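Local coordinates for protein alpha-1,2-mannosyltransferase (Ktr4), putative (Neosartorya fumigata, PDB 7BOP) that is a putative fungal mannosyltransferase of the GT-A glycosyltransferase clan that holds guanosine-5'-diphosphate and a manganese ion, at residues P101-N106 and K125-Q130; T86-E91 and Q119-A124. All blocks are in the same frame, centred on the assembly; numbering follows the deposited sequence.

Interaction 1 of 2, residues P101-N106 and K125-Q130. With GDP (guanosine-5'-diphosphate), chain H.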
ATOM      1  N   PRO A 101       7.639  -5.420  16.381  1.00 31.86           N
ATOM      2  CA  PRO A 101       8.591  -6.282  15.674  1.00 33.05           C
ATOM      3  C   PRO A 101       8.610  -6.061  14.158  1.00 33.95           C
ATOM      4  O   PRO A 101       7.606  -5.612  13.582  1.00 31.57           O
ATOM      5  CB  PRO A 101       8.078  -7.682  15.975  1.00 32.30           C
ATOM      6  CG  PRO A 101       6.613  -7.506  16.154  1.00 32.19           C
ATOM      7  CD  PRO A 101       6.420  -6.154  16.768  1.00 31.63           C
ATOM      8  N   TRP A 102       9.760  -6.368  13.549  1.00 34.11           N
ATOM      9  CA  TRP A 102       9.923  -6.404  12.098  1.00 33.89           C
ATOM     10  C   TRP A 102       9.891  -7.851  11.622  1.00 36.23           C
ATOM     11  O   TRP A 102      10.602  -8.711  12.178  1.00 35.76           O
ATOM     12  CB  TRP A 102      11.255  -5.804  11.667  1.00 34.12           C
ATOM     13  CG  TRP A 102      11.416  -4.344  11.836  1.00 35.05           C
ATOM     14  CD1 TRP A 102      11.771  -3.683  12.981  1.00 34.56           C
ATOM     15  CD2 TRP A 102      11.288  -3.346  10.816  1.00 33.96           C
ATOM     16  NE1 TRP A 102      11.861  -2.339  12.735  1.00 36.49           N
ATOM     17  CE2 TRP A 102      11.569  -2.102  11.415  1.00 35.09           C
ATOM     18  CE3 TRP A 102      10.952  -3.382   9.458  1.00 33.82           C
ATOM     19  CZ2 TRP A 102      11.525  -0.896  10.701  1.00 36.21           C
ATOM     20  CZ3 TRP A 102      10.912  -2.187   8.745  1.00 33.63           C
ATOM     21  CH2 TRP A 102      11.194  -0.962   9.368  1.00 34.90           C
ATOM     22  N   ILE A 103       9.074  -8.125  10.600  1.00 33.50           N
ATOM     23  CA  ILE A 103       9.043  -9.426   9.944  1.00 33.76           C
ATOM     24  C   ILE A 103       9.391  -9.232   8.468  1.00 35.97           C
ATOM     25  O   ILE A 103       8.644  -8.583   7.711  1.00 34.07           O
ATOM     26  CB  ILE A 103       7.682 -10.131  10.115  1.00 33.57           C
ATOM     27  CG1 ILE A 103       7.260 -10.137  11.587  1.00 35.05           C
ATOM     28  CG2 ILE A 103       7.752 -11.562   9.608  1.00 34.41           C
ATOM     29  CD1 ILE A 103       5.906 -10.739  11.861  1.00 35.46           C
ATOM     30  N   PHE A 104      10.534  -9.793   8.070  1.00 35.32           N
ATOM     31  CA  PHE A 104      11.021  -9.720   6.699  1.00 35.24           C
ATOM     32  C   PHE A 104      10.660 -10.985   5.932  1.00 36.53           C
ATOM     33  O   PHE A 104      10.740 -12.098   6.476  1.00 35.99           O
ATOM     34  CB  PHE A 104      12.530  -9.493   6.697  1.00 35.52           C
ATOM     35  CG  PHE A 104      12.941  -8.257   7.441  1.00 36.30           C
ATOM     36  CD1 PHE A 104      12.743  -7.003   6.880  1.00 35.99           C
ATOM     37  CD2 PHE A 104      13.507  -8.339   8.711  1.00 36.08           C
ATOM     38  CE1 PHE A 104      13.098  -5.854   7.561  1.00 36.48           C
ATOM     39  CE2 PHE A 104      13.874  -7.190   9.398  1.00 36.95           C
ATOM     40  CZ  PHE A 104      13.677  -5.942   8.821  1.00 37.43           C
ATOM     41  N   PHE A 105      10.240 -10.803   4.679  1.00 34.44           N
ATOM     42  CA  PHE A 105       9.844 -11.896   3.789  1.00 34.23           C
ATOM     43  C   PHE A 105      10.676 -11.882   2.526  1.00 36.24           C
ATOM     44  O   PHE A 105      11.033 -10.822   2.017  1.00 36.36           O
ATOM     45  CB  PHE A 105       8.372 -11.774   3.415  1.00 33.89           C
ATOM     46  CG  PHE A 105       7.442 -11.944   4.581  1.00 33.18           C
ATOM     47  CD1 PHE A 105       6.989 -13.211   4.940  1.00 32.56           C
ATOM     48  CD2 PHE A 105       7.023 -10.849   5.320  1.00 32.74           C
ATOM     49  CE1 PHE A 105       6.126 -13.371   6.009  1.00 32.68           C
ATOM     50  CE2 PHE A 105       6.164 -11.009   6.399  1.00 33.79           C
ATOM     51  CZ  PHE A 105       5.706 -12.269   6.740  1.00 32.16           C
ATOM     52  N   ASN A 106      10.966 -13.073   2.010  1.00 36.59           N
ATOM     53  CA  ASN A 106      11.755 -13.219   0.798  1.00 36.86           C
ATOM     54  C   ASN A 106      11.473 -14.604   0.212  1.00 38.04           C
ATOM     55  O   ASN A 106      11.275 -15.567   0.951  1.00 37.59           O
ATOM     56  CB  ASN A 106      13.243 -12.998   1.130  1.00 37.65           C
ATOM     57  CG  ASN A 106      14.141 -12.932  -0.098  1.00 39.59           C
ATOM     58  OD1 ASN A 106      13.697 -13.104  -1.231  1.00 41.59           O
ATOM     59  ND2 ASN A 106      15.426 -12.686   0.134  1.00 41.05           N
ATOM     60  N   LYS A 125      12.295  -7.163  18.253  1.00 39.78           N
ATOM     61  CA  LYS A 125      12.598  -8.462  17.657  1.00 43.80           C
ATOM     62  C   LYS A 125      12.431  -8.391  16.138  1.00 41.80           C
ATOM     63  O   LYS A 125      11.465  -7.798  15.649  1.00 39.75           O
ATOM     64  CB  LYS A 125      11.678  -9.561  18.196  1.00 49.10           C
ATOM     65  CG  LYS A 125      11.810  -9.863  19.688  1.00 55.84           C
ATOM     66  CD  LYS A 125      10.863  -9.029  20.549  1.00 62.35           C
ATOM     67  CE  LYS A 125      10.466  -9.731  21.844  1.00 67.19           C
ATOM     68  NZ  LYS A 125      11.621  -9.920  22.765  1.00 71.12           N
ATOM     69  N   CYS A 126      13.382  -8.987  15.420  1.00 39.44           N
ATOM     70  CA  CYS A 126      13.318  -9.166  13.979  1.00 39.60           C
ATOM     71  C   CYS A 126      13.106 -10.630  13.656  1.00 42.01           C
ATOM     72  O   CYS A 126      13.735 -11.489  14.268  1.00 43.22           O
ATOM     73  CB  CYS A 126      14.616  -8.725  13.321  1.00 39.79           C
ATOM     74  SG  CYS A 126      14.871  -6.949  13.326  1.00 41.69           S
ATOM     75  N   TYR A 127      12.252 -10.904  12.673  1.00 39.36           N
ATOM     76  CA  TYR A 127      12.001 -12.252  12.181  1.00 40.48           C
ATOM     77  C   TYR A 127      12.270 -12.311  10.684  1.00 42.65           C
ATOM     78  O   TYR A 127      12.087 -11.313   9.956  1.00 39.07           O
ATOM     79  CB  TYR A 127      10.567 -12.675  12.482  1.00 41.42           C
ATOM     80  CG  TYR A 127      10.244 -12.617  13.955  1.00 43.39           C
ATOM     81  CD1 TYR A 127      10.448 -13.728  14.788  1.00 44.23           C
ATOM     82  CD2 TYR A 127       9.755 -11.447  14.529  1.00 43.03           C
ATOM     83  CE1 TYR A 127      10.153 -13.667  16.145  1.00 43.96           C
ATOM     84  CE2 TYR A 127       9.469 -11.375  15.884  1.00 44.12           C
ATOM     85  CZ  TYR A 127       9.670 -12.486  16.686  1.00 44.89           C
ATOM     86  OH  TYR A 127       9.378 -12.394  18.022  1.00 44.85           O
ATOM     87  N   TYR A 128      12.707 -13.485  10.233  1.00 40.85           N
ATOM     88  CA  TYR A 128      13.210 -13.684   8.878  1.00 41.86           C
ATOM     89  C   TYR A 128      12.500 -14.880   8.287  1.00 43.46           C
ATOM     90  O   TYR A 128      12.718 -16.006   8.723  1.00 46.16           O
ATOM     91  CB  TYR A 128      14.727 -13.875   8.914  1.00 41.93           C
ATOM     92  CG  TYR A 128      15.403 -12.711   9.590  1.00 40.72           C
ATOM     93  CD1 TYR A 128      15.681 -11.536   8.883  1.00 39.40           C
ATOM     94  CD2 TYR A 128      15.713 -12.753  10.953  1.00 40.07           C
ATOM     95  CE1 TYR A 128      16.266 -10.446   9.511  1.00 39.12           C
ATOM     96  CE2 TYR A 128      16.299 -11.667  11.591  1.00 39.53           C
ATOM     97  CZ  TYR A 128      16.577 -10.514  10.867  1.00 39.17           C
ATOM     98  OH  TYR A 128      17.165  -9.441  11.486  1.00 39.03           O
ATOM     99  N   GLU A 129      11.609 -14.622   7.329  1.00 40.23           N
ATOM    100  CA  GLU A 129      10.702 -15.640   6.810  1.00 39.69           C
ATOM    101  C   GLU A 129      10.905 -15.836   5.321  1.00 40.48           C
ATOM    102  O   GLU A 129      11.240 -14.890   4.588  1.00 39.58           O
ATOM    103  CB  GLU A 129       9.250 -15.238   7.054  1.00 40.13           C
ATOM    104  CG  GLU A 129       8.888 -15.037   8.511  1.00 41.37           C
ATOM    105  CD  GLU A 129       8.896 -16.316   9.321  1.00 43.18           C
ATOM    106  OE1 GLU A 129       8.709 -17.409   8.757  1.00 43.47           O
ATOM    107  OE2 GLU A 129       9.053 -16.209  10.546  1.00 46.46           O
ATOM    108  N   GLN A 130      10.699 -17.069   4.874  1.00 39.22           N
ATOM    109  CA  GLN A 130      10.741 -17.380   3.462  1.00 40.21           C
ATOM    110  C   GLN A 130       9.325 -17.567   2.971  1.00 38.49           C
ATOM    111  O   GLN A 130       8.496 -18.157   3.668  1.00 38.67           O
ATOM    112  CB  GLN A 130      11.566 -18.634   3.192  1.00 41.83           C
ATOM    113  CG  GLN A 130      11.974 -18.758   1.736  1.00 45.24           C
ATOM    114  CD  GLN A 130      12.907 -19.926   1.476  1.00 48.35           C
ATOM    115  OE1 GLN A 130      13.093 -20.778   2.335  1.00 50.11           O
ATOM    116  NE2 GLN A 130      13.493 -19.968   0.280  1.00 48.68           N
TER
HETATM  117  PB  GDP H 402       8.150  -0.747  -7.238  1.00 50.77           P
HETATM  118  O1B GDP H 402       9.164  -0.140  -8.165  1.00 50.65           O
HETATM  119  O2B GDP H 402       8.137  -0.135  -5.827  1.00 47.74           O
HETATM  120  O3B GDP H 402       6.764  -0.949  -7.818  1.00 48.79           O
HETATM  121  O3A GDP H 402       8.735  -2.258  -7.098  1.00 49.25           O
HETATM  122  PA  GDP H 402       9.890  -2.741  -6.066  1.00 48.06           P
HETATM  123  O1A GDP H 402      11.061  -3.302  -6.837  1.00 47.04           O
HETATM  124  O2A GDP H 402      10.085  -1.638  -5.001  1.00 48.67           O
HETATM  125  O5' GDP H 402       9.094  -4.004  -5.467  1.00 46.05           O
HETATM  126  C5' GDP H 402       8.024  -3.833  -4.538  1.00 46.57           C
HETATM  127  C4' GDP H 402       8.368  -4.507  -3.213  1.00 46.69           C
HETATM  128  O4' GDP H 402       8.516  -5.914  -3.427  1.00 46.54           O
HETATM  129  C3' GDP H 402       9.691  -4.063  -2.604  1.00 45.40           C
HETATM  130  O3' GDP H 402       9.562  -4.166  -1.176  1.00 43.60           O
HETATM  131  C2' GDP H 402      10.714  -5.043  -3.155  1.00 46.38           C
HETATM  132  O2' GDP H 402      11.826  -5.213  -2.277  1.00 44.16           O
HETATM  133  C1' GDP H 402       9.881  -6.315  -3.281  1.00 45.21           C
HETATM  134  N9  GDP H 402      10.183  -7.245  -4.396  1.00 47.09           N
HETATM  135  C8  GDP H 402       9.951  -7.092  -5.730  1.00 45.68           C
HETATM  136  N7  GDP H 402      10.320  -8.208  -6.402  1.00 44.77           N
HETATM  137  C5  GDP H 402      10.784  -9.095  -5.500  1.00 45.48           C
HETATM  138  C6  GDP H 402      11.334 -10.468  -5.520  1.00 44.45           C
HETATM  139  O6  GDP H 402      11.448 -11.056  -6.607  1.00 41.97           O
HETATM  140  N1  GDP H 402      11.694 -11.045  -4.354  1.00 44.87           N
HETATM  141  C2  GDP H 402      11.559 -10.406  -3.164  1.00 44.27           C
HETATM  142  N2  GDP H 402      11.937 -11.013  -2.010  1.00 43.47           N
HETATM  143  N3  GDP H 402      11.072  -9.142  -3.077  1.00 43.81           N
HETATM  144  C4  GDP H 402      10.676  -8.463  -4.183  1.00 44.89           C
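Cys126 SG lies beside two aromatic side chains of the partner strand: it sits near the plane of the Phe104 ring, at its edge, 4.1 Å from Phe104 CE2, and obliquely to the five-membered ring of Trp102. Beside it, the Phe104 and Tyr128 side chains point the same way with planes only 21° apart, yet the rings barely overlap, and Phe104 CD2 to Tyr128 CE1 is 3.6 Å. The other face carries Ile103, Phe105, Tyr127 and Glu129; there Ile103 CG2 packs on Glu129 CG (3.8 Å), and Phe105 CD1 on Glu129 CB. The strands run parallel, bonded alternately: Phe104 N to Tyr127 O (2.9 Å, 176° at the hydrogen) is nearly straight, whereas Asn106 N to Glu129 O is weak. At this end Asn106 has CG anti to its backbone N (chi1 -172°), and OD1 accepts a hydrogen bond from N2 of guanosine-5'-diphosphate at 2.8 Å; OD1 also accepts from Lys108 N. Asn106 thus places the end of strand 102-106 in the nucleotide pocket. Strand 102-106 is bonded on its other edge to strand 69-74, while helices 80-98 and 112-119 pack on the Trp102, Phe104 and Tyr128 face.

Interaction 2 of 2, residues T86-E91 and Q119-A124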
ATOM      1  N   THR A  86      15.773   2.984   5.207  1.00 35.79           N
ATOM      2  CA  THR A  86      14.363   3.033   5.554  1.00 36.73           C
ATOM      3  C   THR A  86      14.099   2.720   7.028  1.00 34.89           C
ATOM      4  O   THR A  86      13.345   3.427   7.686  1.00 32.58           O
ATOM      5  CB  THR A  86      13.566   2.080   4.661  1.00 36.95           C
ATOM      6  OG1 THR A  86      13.693   2.524   3.301  1.00 37.66           O
ATOM      7  CG2 THR A  86      12.097   2.034   5.087  1.00 35.32           C
ATOM      8  N   MET A  87      14.724   1.661   7.526  1.00 35.67           N
ATOM      9  CA  MET A  87      14.606   1.279   8.936  1.00 35.36           C
ATOM     10  C   MET A  87      15.031   2.419   9.858  1.00 35.01           C
ATOM     11  O   MET A  87      14.348   2.702  10.838  1.00 33.20           O
ATOM     12  CB  MET A  87      15.450   0.043   9.224  1.00 35.17           C
ATOM     13  CG  MET A  87      14.916  -1.244   8.636  1.00 36.53           C
ATOM     14  SD  MET A  87      15.853  -2.690   9.198  1.00 36.94           S
ATOM     15  CE  MET A  87      15.319  -2.798  10.901  1.00 36.89           C
ATOM     16  N   LYS A  88      16.143   3.087   9.531  1.00 36.27           N
ATOM     17  CA  LYS A  88      16.621   4.224  10.326  1.00 36.94           C
ATOM     18  C   LYS A  88      15.558   5.313  10.444  1.00 36.04           C
ATOM     19  O   LYS A  88      15.346   5.858  11.523  1.00 34.55           O
ATOM     20  CB  LYS A  88      17.906   4.825   9.747  1.00 38.66           C
ATOM     21  CG  LYS A  88      19.152   3.995  10.021  1.00 42.84           C
ATOM     22  CD  LYS A  88      20.375   4.613   9.349  1.00 46.59           C
ATOM     23  CE  LYS A  88      21.629   3.774   9.569  1.00 50.04           C
ATOM     24  NZ  LYS A  88      22.018   3.731  11.006  1.00 52.64           N
ATOM     25  N   ASP A  89      14.890   5.616   9.333  1.00 34.28           N
ATOM     26  CA  ASP A  89      13.839   6.638   9.331  1.00 33.36           C
ATOM     27  C   ASP A  89      12.636   6.200  10.149  1.00 31.56           C
ATOM     28  O   ASP A  89      12.109   6.978  10.949  1.00 31.86           O
ATOM     29  CB  ASP A  89      13.371   6.954   7.901  1.00 34.45           C
ATOM     30  CG  ASP A  89      14.285   7.928   7.154  1.00 36.04           C
ATOM     31  OD1 ASP A  89      15.339   8.358   7.673  1.00 36.68           O
ATOM     32  OD2 ASP A  89      13.905   8.295   6.025  1.00 34.84           O
ATOM     33  N   LEU A  90      12.177   4.971   9.928  1.00 32.28           N
ATOM     34  CA  LEU A  90      10.972   4.499  10.610  1.00 33.60           C
ATOM     35  C   LEU A  90      11.211   4.346  12.114  1.00 33.64           C
ATOM     36  O   LEU A  90      10.363   4.723  12.937  1.00 31.94           O
ATOM     37  CB  LEU A  90      10.434   3.211   9.978  1.00 35.32           C
ATOM     38  CG  LEU A  90       9.044   2.764  10.461  1.00 37.52           C
ATOM     39  CD1 LEU A  90       8.069   3.927  10.573  1.00 40.96           C
ATOM     40  CD2 LEU A  90       8.489   1.705   9.533  1.00 38.32           C
ATOM     41  N   GLU A  91      12.393   3.846  12.464  1.00 33.65           N
ATOM     42  CA  GLU A  91      12.803   3.765  13.867  1.00 33.63           C
ATOM     43  C   GLU A  91      12.912   5.146  14.529  1.00 32.80           C
ATOM     44  O   GLU A  91      12.318   5.375  15.586  1.00 31.75           O
ATOM     45  CB  GLU A  91      14.120   2.983  13.984  1.00 34.63           C
ATOM     46  CG  GLU A  91      13.948   1.486  13.735  1.00 35.03           C
ATOM     47  CD  GLU A  91      13.334   0.750  14.920  1.00 35.98           C
ATOM     48  OE1 GLU A  91      13.493   1.241  16.054  1.00 36.68           O
ATOM     49  OE2 GLU A  91      12.678  -0.305  14.729  1.00 36.12           O
ATOM     50  N   GLN A 119      18.848  -6.376  12.391  1.00 40.18           N
ATOM     51  CA  GLN A 119      18.641  -6.418  13.849  1.00 40.18           C
ATOM     52  C   GLN A 119      19.430  -5.322  14.578  1.00 39.63           C
ATOM     53  O   GLN A 119      18.982  -4.822  15.605  1.00 41.57           O
ATOM     54  CB  GLN A 119      18.966  -7.821  14.409  1.00 43.29           C
ATOM     55  CG  GLN A 119      18.678  -8.024  15.893  1.00 44.08           C
ATOM     56  CD  GLN A 119      17.207  -7.882  16.263  1.00 45.30           C
ATOM     57  OE1 GLN A 119      16.434  -8.827  16.141  1.00 46.45           O
ATOM     58  NE2 GLN A 119      16.823  -6.704  16.752  1.00 43.85           N
ATOM     59  N   ALA A 120      20.569  -4.912  14.018  1.00 39.85           N
ATOM     60  CA  ALA A 120      21.362  -3.798  14.554  1.00 40.09           C
ATOM     61  C   ALA A 120      20.666  -2.425  14.512  1.00 40.15           C
ATOM     62  O   ALA A 120      21.059  -1.518  15.238  1.00 39.91           O
ATOM     63  CB  ALA A 120      22.706  -3.718  13.831  1.00 40.34           C
ATOM     64  N   GLU A 121      19.638  -2.272  13.680  1.00 39.95           N
ATOM     65  CA  GLU A 121      18.939  -0.997  13.535  1.00 38.35           C
ATOM     66  C   GLU A 121      17.687  -0.846  14.397  1.00 39.50           C
ATOM     67  O   GLU A 121      16.993   0.168  14.292  1.00 40.32           O
ATOM     68  CB  GLU A 121      18.564  -0.794  12.063  1.00 39.85           C
ATOM     69  CG  GLU A 121      19.753  -0.701  11.121  1.00 40.83           C
ATOM     70  CD  GLU A 121      20.703   0.441  11.436  1.00 40.60           C
ATOM     71  OE1 GLU A 121      20.289   1.435  12.069  1.00 42.79           O
ATOM     72  OE2 GLU A 121      21.875   0.362  11.032  1.00 40.63           O
ATOM     73  N   THR A 122      17.381  -1.833  15.235  1.00 37.66           N
ATOM     74  CA  THR A 122      16.157  -1.792  16.029  1.00 38.16           C
ATOM     75  C   THR A 122      16.367  -2.514  17.350  1.00 39.35           C
ATOM     76  O   THR A 122      17.151  -3.464  17.423  1.00 38.92           O
ATOM     77  CB  THR A 122      14.966  -2.412  15.257  1.00 37.98           C
ATOM     78  OG1 THR A 122      13.774  -2.327  16.038  1.00 37.12           O
ATOM     79  CG2 THR A 122      15.199  -3.869  14.912  1.00 39.47           C
ATOM     80  N   LYS A 123      15.669  -2.056  18.381  1.00 38.58           N
ATOM     81  CA  LYS A 123      15.634  -2.755  19.670  1.00 39.03           C
ATOM     82  C   LYS A 123      14.569  -3.833  19.678  1.00 37.94           C
ATOM     83  O   LYS A 123      14.563  -4.678  20.572  1.00 36.17           O
ATOM     84  CB  LYS A 123      15.366  -1.780  20.814  1.00 39.67           C
ATOM     85  CG  LYS A 123      16.336  -0.609  20.889  1.00 41.21           C
ATOM     86  CD  LYS A 123      16.114   0.254  22.128  1.00 43.25           C
ATOM     87  CE  LYS A 123      14.690   0.824  22.268  1.00 44.98           C
ATOM     88  NZ  LYS A 123      14.221   1.631  21.107  1.00 43.76           N
ATOM     89  N   ALA A 124      13.645  -3.800  18.709  1.00 37.76           N
ATOM     90  CA  ALA A 124      12.578  -4.799  18.651  1.00 37.87           C
ATOM     91  C   ALA A 124      13.088  -6.109  18.080  1.00 37.76           C
ATOM     92  O   ALA A 124      14.154  -6.158  17.468  1.00 36.36           O
ATOM     93  CB  ALA A 124      11.407  -4.289  17.823  1.00 38.46           C
TER
HETATM   94  O   HOH W   1      13.578  -0.009  18.471  1.00 35.47           O
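Lys88 and Glu121 meet obliquely at the outer side of the contact, where a salt bridge joins Lys88 NZ to Glu121 OE1 at 3.1 Å. The amine reaches OE1 on the syn side, 28° out of the carboxylate plane, and makes a weak second bond to OE2 (3.4 Å). The lysine chain is extended as far as CE and bends only at its last torsion (chi4 -65°), which turns NZ to the carboxylate. Deeper in, Glu91 approaches Thr122 with OE2 2.6 Å from Thr122 OG1. The hydroxyl donates from above the carboxylate plane, 55° out of it, and the same OE2 also accepts from Asn95 ND2 and Trp102 NE1, so three donors grip one oxygen; this would probably favour the charged carboxylate. The other oxygen, OE1, takes a bond from a water at 2.7 Å, and that water accepts from both Lys123 N and Lys123 NZ, tying the glutamate to the loop a second time. The Met87 methyl makes the apolar contact, with CE 4.0 Å from Glu121 CB and 4.2 Å from Thr122 CG2. Thr122 OG1 lies anti to its own backbone N and accepts from Ala124 N at 3.1 Å, so it acts as donor and acceptor at once. That internal bond defines an ST turn that begins at Thr122, the last residue of the type I beta turn from Gln119; together the turns form the helix-to-strand connection of a beta-alpha-beta unit, held here against helix 80-98.

Overall arrangement
The centres of interactions 1 and 2 are 13 Å apart, on the same side of the chain's centre. Their segments alternate along the chain: 86-91, 101-106, 119-124, 125-130. Helix 80-98 leads into strand 102-106, helix 112-119 follows, and the loop 119-124 runs into strand 126-130, so interaction 1 pairs the strands of a beta-alpha-beta unit and interaction 2 fixes its return loop to the preceding helix. Besides the Trp102 link to Glu91, Gln119 OE1 probably accepts a hydrogen bond from Cys126 N (3.1 Å). This alternation of helices and parallel strands is consistent with the nucleotide-binding half of a GT-A fold; interaction 1 reaches the nucleotide pocket at its C-terminal end, while the Met87 side chain of interaction 2 stays about 12 Å from guanosine-5'-diphosphate.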